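Local coordinates for DegV domain-containing protein spr0652 (Streptococcus pneumoniae, PDB 6CNG) that binds linoleic acid in this structure and probably carries long-chain fatty acids as a component of a bacterial fatty acid kinase system, at residues A[143-154]-A[246-254]; A[238-246]-A[293-301]. All coordinates share one frame; numbering follows the deposited sequence.

Contacts 1 and 2 lie on the two faces of one mixed sheet, in its neighbouring strands 247-253 and 294-300. Contact 1 sets helix 143-157 on the face of Arg-248, Val-250 and Ala-252; contact 2 sets the end of helix 228-242 on the other face, at Met-296 and Tyr-298. Their centres lie 11 Å apart, and probable backbone hydrogen bonds tie the strands, Val-250 O to Gly-297 N and Ala-252 O to Leu-295 N each 2.7 Å. Linoleic acid borders the first face: Leu-295 CD2 comes within 3.5 Å of its C13, while the Ala-252 side chain is about 9 Å from it. The residue ranges share Gly-246, where the chain turns a corner between strands 244-245 and 247-253.

Contact 1 of 2, residues A[143-154]-A[246-254]; sequences GEVDLLVEKLND and GGRIVMAQR. With NA (sodium ion), chain D.
Glu-150 lays its carboxylate over one face of the Arg-248 guanidinium, the two planes stacked only 11° apart. OE1 of Glu-150 sits 3.2 Å from NH1 of Arg-248, but well out of the guanidinium plane, making this a salt bridge of charges alone. Arg-248 runs extended from CG to NE, carrying its guanidinium out to the helix carboxylates. Asp-154 supplies the directional part: its OD2 lies in the guanidinium plane and takes hydrogen bonds from both NH1 and NH2 of Arg-248, each 2.8 Å long and bent to 142°. The two nitrogens converge end-on upon one oxygen, while the Asp-154 carboxylate is turned 77° from the guanidinium plane. A water, also in that plane but on another side of NH1, accepts from it and donates to Leu-147 O. Lys-151 brings a second positive charge, its NZ 4.0 Å from Arg-248 NH1, which the nearby carboxylates probably help offset; Glu-150 OE2 pairs with Lys-277. In the DegV fold this helix follows strand 132-137 of one sheet and packs on strand 247-253 of the other. Farther along, the contact turns apolar: Leu-147 CD2 presses tightly on Val-250 CG2 at 3.4 Å, the side chains sliding past each other. At the helix start, Gly-143 CA directs a C-H at Val-250 O, 3.5 Å away. Glu-144 points away, its OE2 binding sodium with the carbonyl oxygens of Gln-173 and Thr-176.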
loop_
_atom_site.group_PDB
_atom_site.type_symbol
_atom_site.label_atom_id
_atom_site.label_comp_id
_atom_site.label_asym_id
_atom_site.label_seq_id
_atom_site.Cartn_x
_atom_site.Cartn_y
_atom_site.Cartn_z
ATOM N N GLY A 143 0.978 -2.189 -3.261
ATOM C CA GLY A 143 1.575 -1.857 -4.546
ATOM C C GLY A 143 1.028 -0.596 -5.198
ATOM O O GLY A 143 1.752 0.092 -5.916
ATOM N N GLU A 144 -0.246 -0.280 -4.964
ATOM C CA GLU A 144 -0.814 0.913 -5.575
ATOM C C GLU A 144 -0.272 2.175 -4.929
ATOM O O GLU A 144 0.021 3.153 -5.617
ATOM C CB GLU A 144 -2.340 0.894 -5.511
ATOM C CG GLU A 144 -2.907 1.838 -6.524
ATOM C CD GLU A 144 -4.380 2.128 -6.392
ATOM O OE1 GLU A 144 -5.086 1.364 -5.723
ATOM O OE2 GLU A 144 -4.837 3.135 -6.986
ATOM N N VAL A 145 -0.129 2.170 -3.606
ATOM C CA VAL A 145 0.536 3.279 -2.937
ATOM C C VAL A 145 1.969 3.399 -3.421
ATOM O O VAL A 145 2.491 4.494 -3.618
ATOM C CB VAL A 145 0.462 3.097 -1.413
ATOM C CG1 VAL A 145 1.290 4.113 -0.742
ATOM C CG2 VAL A 145 -0.968 3.208 -0.930
ATOM N N ASP A 146 2.636 2.276 -3.604
ATOM C CA ASP A 146 3.990 2.326 -4.114
ATOM C C ASP A 146 4.050 3.022 -5.464
ATOM O O ASP A 146 4.922 3.854 -5.697
ATOM C CB ASP A 146 4.503 0.904 -4.194
ATOM C CG ASP A 146 4.478 0.206 -2.838
ATOM O OD1 ASP A 146 4.440 0.908 -1.815
ATOM O OD2 ASP A 146 4.494 -1.043 -2.778
ATOM N N LEU A 147 3.139 2.677 -6.376
ATOM C CA LEU A 147 3.095 3.343 -7.667
ATOM C C LEU A 147 2.876 4.835 -7.520
ATOM O O LEU A 147 3.466 5.636 -8.252
ATOM C CB LEU A 147 1.965 2.761 -8.487
ATOM C CG LEU A 147 2.236 1.432 -9.186
ATOM C CD1 LEU A 147 0.994 0.985 -9.907
ATOM C CD2 LEU A 147 3.420 1.537 -10.129
ATOM N N LEU A 148 2.000 5.229 -6.614
ATOM C CA LEU A 148 1.735 6.649 -6.455
ATOM C C LEU A 148 2.979 7.377 -6.009
ATOM O O LEU A 148 3.259 8.483 -6.457
ATOM C CB LEU A 148 0.655 6.875 -5.417
ATOM C CG LEU A 148 -0.733 6.376 -5.752
ATOM C CD1 LEU A 148 -1.644 6.717 -4.615
ATOM C CD2 LEU A 148 -1.237 6.989 -7.003
ATOM N N VAL A 149 3.724 6.777 -5.099
ATOM C CA VAL A 149 4.936 7.410 -4.613
ATOM C C VAL A 149 5.993 7.475 -5.700
ATOM O O VAL A 149 6.671 8.490 -5.867
ATOM C CB VAL A 149 5.391 6.650 -3.362
ATOM C CG1 VAL A 149 6.843 6.795 -3.168
ATOM C CG2 VAL A 149 4.623 7.182 -2.189
ATOM N N GLU A 150 6.152 6.402 -6.456
ATOM C CA GLU A 150 7.034 6.440 -7.598
ATOM C C GLU A 150 6.641 7.546 -8.564
ATOM O O GLU A 150 7.505 8.246 -9.102
ATOM C CB GLU A 150 6.999 5.092 -8.306
ATOM C CG GLU A 150 7.654 5.169 -9.670
ATOM C CD GLU A 150 7.795 3.831 -10.362
ATOM O OE1 GLU A 150 8.511 3.767 -11.385
ATOM O OE2 GLU A 150 7.204 2.855 -9.869
ATOM N N LYS A 151 5.347 7.714 -8.808
ATOM C CA LYS A 151 4.916 8.714 -9.758
ATOM C C LYS A 151 5.156 10.116 -9.237
ATOM O O LYS A 151 5.552 11.002 -9.992
ATOM C CB LYS A 151 3.450 8.517 -10.078
ATOM C CG LYS A 151 2.928 9.538 -11.066
ATOM C CD LYS A 151 3.669 9.568 -12.388
ATOM C CE LYS A 151 3.698 8.234 -13.056
ATOM N NZ LYS A 151 3.968 8.301 -14.521
ATOM N N LEU A 152 4.892 10.359 -7.972
ATOM C CA LEU A 152 5.200 11.675 -7.461
ATOM C C LEU A 152 6.664 12.004 -7.715
ATOM O O LEU A 152 6.995 13.108 -8.166
ATOM C CB LEU A 152 4.890 11.717 -5.983
ATOM C CG LEU A 152 3.437 11.666 -5.574
ATOM C CD1 LEU A 152 3.284 11.495 -4.109
ATOM C CD2 LEU A 152 2.764 12.954 -5.997
ATOM N N ASN A 153 7.549 11.039 -7.465
ATOM C CA ASN A 153 8.964 11.244 -7.699
ATOM C C ASN A 153 9.244 11.502 -9.161
ATOM O O ASN A 153 10.006 12.403 -9.505
ATOM C CB ASN A 153 9.742 10.018 -7.234
ATOM C CG ASN A 153 11.228 10.295 -7.091
ATOM O OD1 ASN A 153 11.621 11.187 -6.344
ATOM N ND2 ASN A 153 12.053 9.532 -7.798
ATOM N N ASP A 154 8.673 10.687 -10.034
ATOM C CA ASP A 154 8.749 10.942 -11.461
ATOM C C ASP A 154 8.392 12.395 -11.769
ATOM O O ASP A 154 9.165 13.119 -12.398
ATOM C CB ASP A 154 7.766 10.022 -12.183
ATOM C CG ASP A 154 8.247 8.598 -12.331
ATOM O OD1 ASP A 154 9.353 8.237 -11.873
ATOM O OD2 ASP A 154 7.466 7.827 -12.932
ATOM N N GLY A 246 -0.177 -3.056 -20.436
ATOM C CA GLY A 246 1.269 -3.099 -20.508
ATOM C C GLY A 246 2.022 -2.077 -19.677
ATOM O O GLY A 246 3.237 -1.998 -19.814
ATOM N N GLY A 247 1.338 -1.299 -18.819
ATOM C CA GLY A 247 1.970 -0.318 -17.959
ATOM C C GLY A 247 2.692 -0.880 -16.743
ATOM O O GLY A 247 3.106 -2.039 -16.696
ATOM N N ARG A 248 2.842 -0.038 -15.742
ATOM C CA ARG A 248 3.595 -0.430 -14.565
ATOM C C ARG A 248 2.756 -1.305 -13.648
ATOM O O ARG A 248 1.550 -1.110 -13.502
ATOM C CB ARG A 248 4.042 0.790 -13.776
ATOM C CG ARG A 248 5.076 1.645 -14.453
ATOM C CD ARG A 248 5.408 2.847 -13.590
ATOM N NE ARG A 248 6.334 3.717 -14.280
ATOM C CZ ARG A 248 6.661 4.925 -13.877
ATOM N NH1 ARG A 248 6.138 5.421 -12.774
ATOM N NH2 ARG A 248 7.513 5.638 -14.597
ATOM N N ILE A 249 3.416 -2.284 -13.044
ATOM C CA ILE A 249 2.865 -3.081 -11.962
ATOM C C ILE A 249 3.861 -3.106 -10.821
ATOM O O ILE A 249 5.069 -3.190 -11.044
ATOM C CB ILE A 249 2.602 -4.514 -12.422
ATOM C CG1 ILE A 249 1.593 -4.547 -13.558
ATOM C CG2 ILE A 249 2.111 -5.330 -11.279
ATOM C CD1 ILE A 249 1.383 -5.921 -14.097
ATOM N N VAL A 250 3.340 -3.045 -9.599
ATOM C CA VAL A 250 4.093 -3.263 -8.358
ATOM C C VAL A 250 3.377 -4.361 -7.579
ATOM O O VAL A 250 2.241 -4.178 -7.140
ATOM C CB VAL A 250 4.200 -1.993 -7.519
ATOM C CG1 VAL A 250 4.900 -2.293 -6.258
ATOM C CG2 VAL A 250 4.938 -0.945 -8.283
ATOM N N MET A 251 4.032 -5.498 -7.417
ATOM C CA MET A 251 3.506 -6.617 -6.643
ATOM C C MET A 251 4.183 -6.621 -5.272
ATOM O O MET A 251 5.330 -7.045 -5.138
ATOM C CB MET A 251 3.806 -7.941 -7.344
ATOM C CG MET A 251 3.202 -8.139 -8.703
ATOM S SD MET A 251 3.661 -9.716 -9.429
ATOM C CE MET A 251 2.983 -9.584 -11.057
ATOM N N ALA A 252 3.465 -6.172 -4.253
ATOM C CA ALA A 252 3.889 -6.338 -2.865
ATOM C C ALA A 252 3.411 -7.689 -2.348
ATOM O O ALA A 252 2.217 -7.971 -2.361
ATOM C CB ALA A 252 3.303 -5.213 -2.022
ATOM N N GLN A 253 4.331 -8.513 -1.867
ATOM C CA GLN A 253 4.001 -9.877 -1.503
ATOM C C GLN A 253 4.642 -10.272 -0.174
ATOM O O GLN A 253 5.680 -9.738 0.220
ATOM C CB GLN A 253 4.432 -10.860 -2.590
ATOM C CG GLN A 253 5.860 -10.738 -3.017
ATOM C CD GLN A 253 6.807 -11.479 -2.112
ATOM O OE1 GLN A 253 6.463 -12.498 -1.565
ATOM N NE2 GLN A 253 8.017 -10.962 -1.958
ATOM N N ARG A 254 3.987 -11.221 0.507
ATOM C CA ARG A 254 4.473 -11.827 1.743
ATOM C C ARG A 254 4.701 -13.303 1.474
ATOM O O ARG A 254 3.758 -14.089 1.456
ATOM C CB ARG A 254 3.477 -11.650 2.871
ATOM C CG ARG A 254 3.907 -12.279 4.166
ATOM C CD ARG A 254 5.229 -11.747 4.643
ATOM N NE ARG A 254 5.728 -12.481 5.793
ATOM C CZ ARG A 254 6.944 -12.336 6.288
ATOM N NH1 ARG A 254 7.796 -11.471 5.756
ATOM N NH2 ARG A 254 7.304 -13.074 7.311
HETATM NA NA NA D . -7.049 4.293 -7.952
HETATM O O HOH W 1 4.287 5.048 -11.013
HETATM O O HOH W 2 -7.506 5.169 -5.918
#

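Contact 2 of 2, residues A[238-246]-A[293-301]; sequences ELVKAGYAG and GLLMGYEID. With EIC (linoleic acid), chain C.
Leu-239 sets its CD2 methyl over the centre of the Tyr-298 ring, a CH-pi contact 3.4 Å from the centroid and 9° off the ring normal. This is helix-on-sheet packing in the DegV fold: the C-terminal turn of helix 228-242 rests on strand 294-300, inside the six-stranded mixed sheet. The branch carbon of the same leucine meets Met-296, the two side chains tip to tip, with Leu-239 CG and Met-296 CE 3.8 Å apart. Tyr-298 points toward the helix, its ring set between backbone N and carbonyl carbon (chi1 62°); there Ala-242 CB closes on the ring edge, 3.1 Å from Tyr-298 OH. Ile-249 of the adjoining strand and Ile-267 of helix 257-270 extend this apolar layer. Next to this layer the helix ends in a Schellman motif at Gly-243, whose phi is positive: Tyr-244 N bonds back to Leu-239 O at 3.2 Å and Gly-243 N to Val-240 O. The chain is thereby turned toward the strand, and Gly-243 O packs against Ile-300 CB. Tyr-244 follows, its ring edge-to-face with Phe-271 and its hydroxyl hydrogen-bonded to Gly-247 O; Tyr-244 CD1 lies 3.3 Å from Glu-299 O. A water donates to Glu-299 O at 2.7 Å and accepts from Ala-245 N at 2.9 Å.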
loop_
_atom_site.group_PDB
_atom_site.type_symbol
_atom_site.label_atom_id
_atom_site.label_comp_id
_atom_site.label_asym_id
_atom_site.label_seq_id
_atom_site.Cartn_x
_atom_site.Cartn_y
_atom_site.Cartn_z
ATOM N N GLU A 238 -8.356 -10.996 -14.013
ATOM C CA GLU A 238 -8.899 -9.761 -13.465
ATOM C C GLU A 238 -8.097 -8.566 -13.928
ATOM O O GLU A 238 -8.645 -7.485 -14.111
ATOM C CB GLU A 238 -8.952 -9.791 -11.929
ATOM C CG GLU A 238 -9.886 -10.858 -11.296
ATOM C CD GLU A 238 -11.372 -10.756 -11.677
ATOM O OE1 GLU A 238 -11.882 -9.644 -11.947
ATOM O OE2 GLU A 238 -12.014 -11.813 -11.705
ATOM N N LEU A 239 -6.801 -8.739 -14.117
ATOM C CA LEU A 239 -6.008 -7.644 -14.644
ATOM C C LEU A 239 -6.470 -7.277 -16.047
ATOM O O LEU A 239 -6.649 -6.104 -16.378
ATOM C CB LEU A 239 -4.556 -8.079 -14.694
ATOM C CG LEU A 239 -3.610 -7.718 -13.570
ATOM C CD1 LEU A 239 -2.330 -8.425 -13.866
ATOM C CD2 LEU A 239 -3.393 -6.240 -13.487
ATOM N N VAL A 240 -6.624 -8.273 -16.899
ATOM C CA VAL A 240 -7.123 -8.016 -18.242
ATOM C C VAL A 240 -8.487 -7.327 -18.190
ATOM O O VAL A 240 -8.706 -6.309 -18.862
ATOM C CB VAL A 240 -7.148 -9.331 -19.044
ATOM C CG1 VAL A 240 -7.702 -9.114 -20.469
ATOM C CG2 VAL A 240 -5.764 -9.932 -19.064
ATOM N N LYS A 241 -9.424 -7.876 -17.402
ATOM C CA LYS A 241 -10.782 -7.352 -17.357
ATOM C C LYS A 241 -10.784 -5.899 -16.917
ATOM O O LYS A 241 -11.615 -5.106 -17.369
ATOM C CB LYS A 241 -11.636 -8.162 -16.377
ATOM C CG LYS A 241 -11.906 -9.559 -16.800
ATOM C CD LYS A 241 -12.264 -10.475 -15.646
ATOM C CE LYS A 241 -13.601 -10.150 -15.061
ATOM N NZ LYS A 241 -14.139 -11.297 -14.245
ATOM N N ALA A 242 -9.843 -5.537 -16.052
ATOM C CA ALA A 242 -9.805 -4.201 -15.496
ATOM C C ALA A 242 -9.215 -3.182 -16.448
ATOM O O ALA A 242 -9.394 -1.982 -16.234
ATOM C CB ALA A 242 -8.970 -4.201 -14.233
ATOM N N GLY A 243 -8.543 -3.618 -17.489
ATOM C CA GLY A 243 -8.026 -2.724 -18.480
ATOM C C GLY A 243 -6.545 -2.480 -18.446
ATOM O O GLY A 243 -6.107 -1.437 -18.941
ATOM N N TYR A 244 -5.759 -3.392 -17.863
ATOM C CA TYR A 244 -4.305 -3.311 -17.963
ATOM C C TYR A 244 -3.902 -3.351 -19.434
ATOM O O TYR A 244 -4.531 -4.037 -20.248
ATOM C CB TYR A 244 -3.657 -4.450 -17.161
ATOM C CG TYR A 244 -2.134 -4.444 -17.176
ATOM C CD1 TYR A 244 -1.407 -3.541 -16.420
ATOM C CD2 TYR A 244 -1.431 -5.342 -17.951
ATOM C CE1 TYR A 244 -0.051 -3.522 -16.465
ATOM C CE2 TYR A 244 -0.074 -5.324 -17.997
ATOM C CZ TYR A 244 0.607 -4.424 -17.262
ATOM O OH TYR A 244 1.954 -4.427 -17.327
ATOM N N ALA A 245 -2.864 -2.589 -19.782
ATOM C CA ALA A 245 -2.438 -2.470 -21.172
ATOM C C ALA A 245 -0.921 -2.353 -21.299
ATOM O O ALA A 245 -0.409 -1.674 -22.192
ATOM C CB ALA A 245 -3.135 -1.300 -21.853
ATOM N N GLY A 246 -0.177 -3.056 -20.436
ATOM C CA GLY A 246 1.269 -3.099 -20.508
ATOM C C GLY A 246 2.022 -2.077 -19.677
ATOM O O GLY A 246 3.237 -1.998 -19.814
ATOM N N GLY A 293 0.275 -13.746 0.889
ATOM C CA GLY A 293 -0.542 -12.675 0.378
ATOM C C GLY A 293 0.147 -11.873 -0.704
ATOM O O GLY A 293 1.371 -11.820 -0.815
ATOM N N LEU A 294 -0.682 -11.217 -1.511
ATOM C CA LEU A 294 -0.215 -10.377 -2.599
ATOM C C LEU A 294 -1.094 -9.150 -2.706
ATOM O O LEU A 294 -2.316 -9.267 -2.692
ATOM C CB LEU A 294 -0.314 -11.144 -3.908
ATOM C CG LEU A 294 -0.173 -10.286 -5.169
ATOM C CD1 LEU A 294 1.228 -9.749 -5.323
ATOM C CD2 LEU A 294 -0.560 -11.094 -6.370
ATOM N N LEU A 295 -0.460 -7.986 -2.824
ATOM C CA LEU A 295 -1.141 -6.722 -3.071
ATOM C C LEU A 295 -0.487 -6.102 -4.296
ATOM O O LEU A 295 0.577 -5.489 -4.196
ATOM C CB LEU A 295 -1.000 -5.751 -1.915
ATOM C CG LEU A 295 -1.513 -6.077 -0.532
ATOM C CD1 LEU A 295 -2.191 -4.818 0.024
ATOM C CD2 LEU A 295 -2.444 -7.289 -0.549
ATOM N N MET A 296 -1.151 -6.207 -5.428
ATOM C CA MET A 296 -0.587 -5.794 -6.692
ATOM C C MET A 296 -1.207 -4.472 -7.132
ATOM O O MET A 296 -2.406 -4.401 -7.376
ATOM C CB MET A 296 -0.898 -6.896 -7.690
ATOM C CG MET A 296 -0.654 -6.540 -9.072
ATOM S SD MET A 296 -0.637 -7.991 -10.130
ATOM C CE MET A 296 -2.378 -8.478 -10.091
ATOM N N GLY A 297 -0.384 -3.438 -7.228
ATOM C CA GLY A 297 -0.800 -2.199 -7.841
ATOM C C GLY A 297 -0.448 -2.181 -9.318
ATOM O O GLY A 297 0.543 -2.768 -9.741
ATOM N N TYR A 298 -1.287 -1.515 -10.108
ATOM C CA TYR A 298 -1.080 -1.514 -11.554
ATOM C C TYR A 298 -1.742 -0.318 -12.219
ATOM O O TYR A 298 -2.648 0.316 -11.672
ATOM C CB TYR A 298 -1.534 -2.827 -12.224
ATOM C CG TYR A 298 -3.006 -3.138 -12.092
ATOM C CD1 TYR A 298 -3.520 -3.773 -10.960
ATOM C CD2 TYR A 298 -3.908 -2.795 -13.112
ATOM C CE1 TYR A 298 -4.858 -4.056 -10.837
ATOM C CE2 TYR A 298 -5.275 -3.076 -12.988
ATOM C CZ TYR A 298 -5.741 -3.713 -11.861
ATOM O OH TYR A 298 -7.065 -3.986 -11.748
ATOM N N GLU A 299 -1.263 -0.030 -13.419
ATOM C CA GLU A 299 -1.780 1.050 -14.247
ATOM C C GLU A 299 -2.775 0.527 -15.274
ATOM O O GLU A 299 -2.580 -0.543 -15.852
ATOM C CB GLU A 299 -0.620 1.715 -14.982
ATOM C CG GLU A 299 0.340 2.474 -14.090
ATOM C CD GLU A 299 1.486 3.064 -14.844
ATOM O OE1 GLU A 299 1.778 2.549 -15.948
ATOM O OE2 GLU A 299 2.079 4.017 -14.312
ATOM N N ILE A 300 -3.829 1.307 -15.518
ATOM C CA ILE A 300 -4.776 1.071 -16.607
ATOM C C ILE A 300 -4.826 2.275 -17.546
ATOM O O ILE A 300 -4.375 3.369 -17.214
ATOM C CB ILE A 300 -6.197 0.733 -16.096
ATOM C CG1 ILE A 300 -6.850 1.947 -15.452
ATOM C CG2 ILE A 300 -6.127 -0.363 -15.107
ATOM C CD1 ILE A 300 -8.306 1.783 -15.251
ATOM N N ASP A 301 -5.392 2.055 -18.733
ATOM C CA ASP A 301 -5.711 3.094 -19.746
ATOM C C ASP A 301 -5.115 4.521 -19.648
ATOM O O ASP A 301 -3.996 4.734 -19.177
ATOM C CB ASP A 301 -7.254 3.147 -19.948
ATOM C CG ASP A 301 -7.946 4.278 -19.175
ATOM O OD1 ASP A 301 -7.369 4.870 -18.240
ATOM O OD2 ASP A 301 -9.114 4.579 -19.518
ATOM O OXT ASP A 301 -5.704 5.516 -20.101
HETATM C C1 EIC C . -4.668 0.845 11.463
HETATM C C2 EIC C . -4.220 0.233 10.141
HETATM C C3 EIC C . -5.268 -0.634 9.480
HETATM C C4 EIC C . -4.897 -0.963 8.053
HETATM C C5 EIC C . -5.987 -1.742 7.349
HETATM C C6 EIC C . -5.666 -1.977 5.877
HETATM C C7 EIC C . -4.607 -3.063 5.642
HETATM C C8 EIC C . -4.214 -3.134 4.178
HETATM C C9 EIC C . -3.086 -4.130 4.048
HETATM C C10 EIC C . -3.311 -5.381 3.710
HETATM C C11 EIC C . -4.708 -5.926 3.445
HETATM C C12 EIC C . -4.593 -6.712 2.146
HETATM C C13 EIC C . -5.397 -6.574 1.114
HETATM C C14 EIC C . -6.572 -5.619 1.120
HETATM C C15 EIC C . -6.163 -4.215 0.680
HETATM C C16 EIC C . -7.384 -3.309 0.678
HETATM C C17 EIC C . -7.012 -1.880 0.408
HETATM C C18 EIC C . -8.253 -1.018 0.461
HETATM O O1 EIC C . -5.056 2.043 11.528
HETATM O O2 EIC C . -4.649 0.135 12.498
HETATM O O HOH W 3 -1.545 -0.512 -18.302
#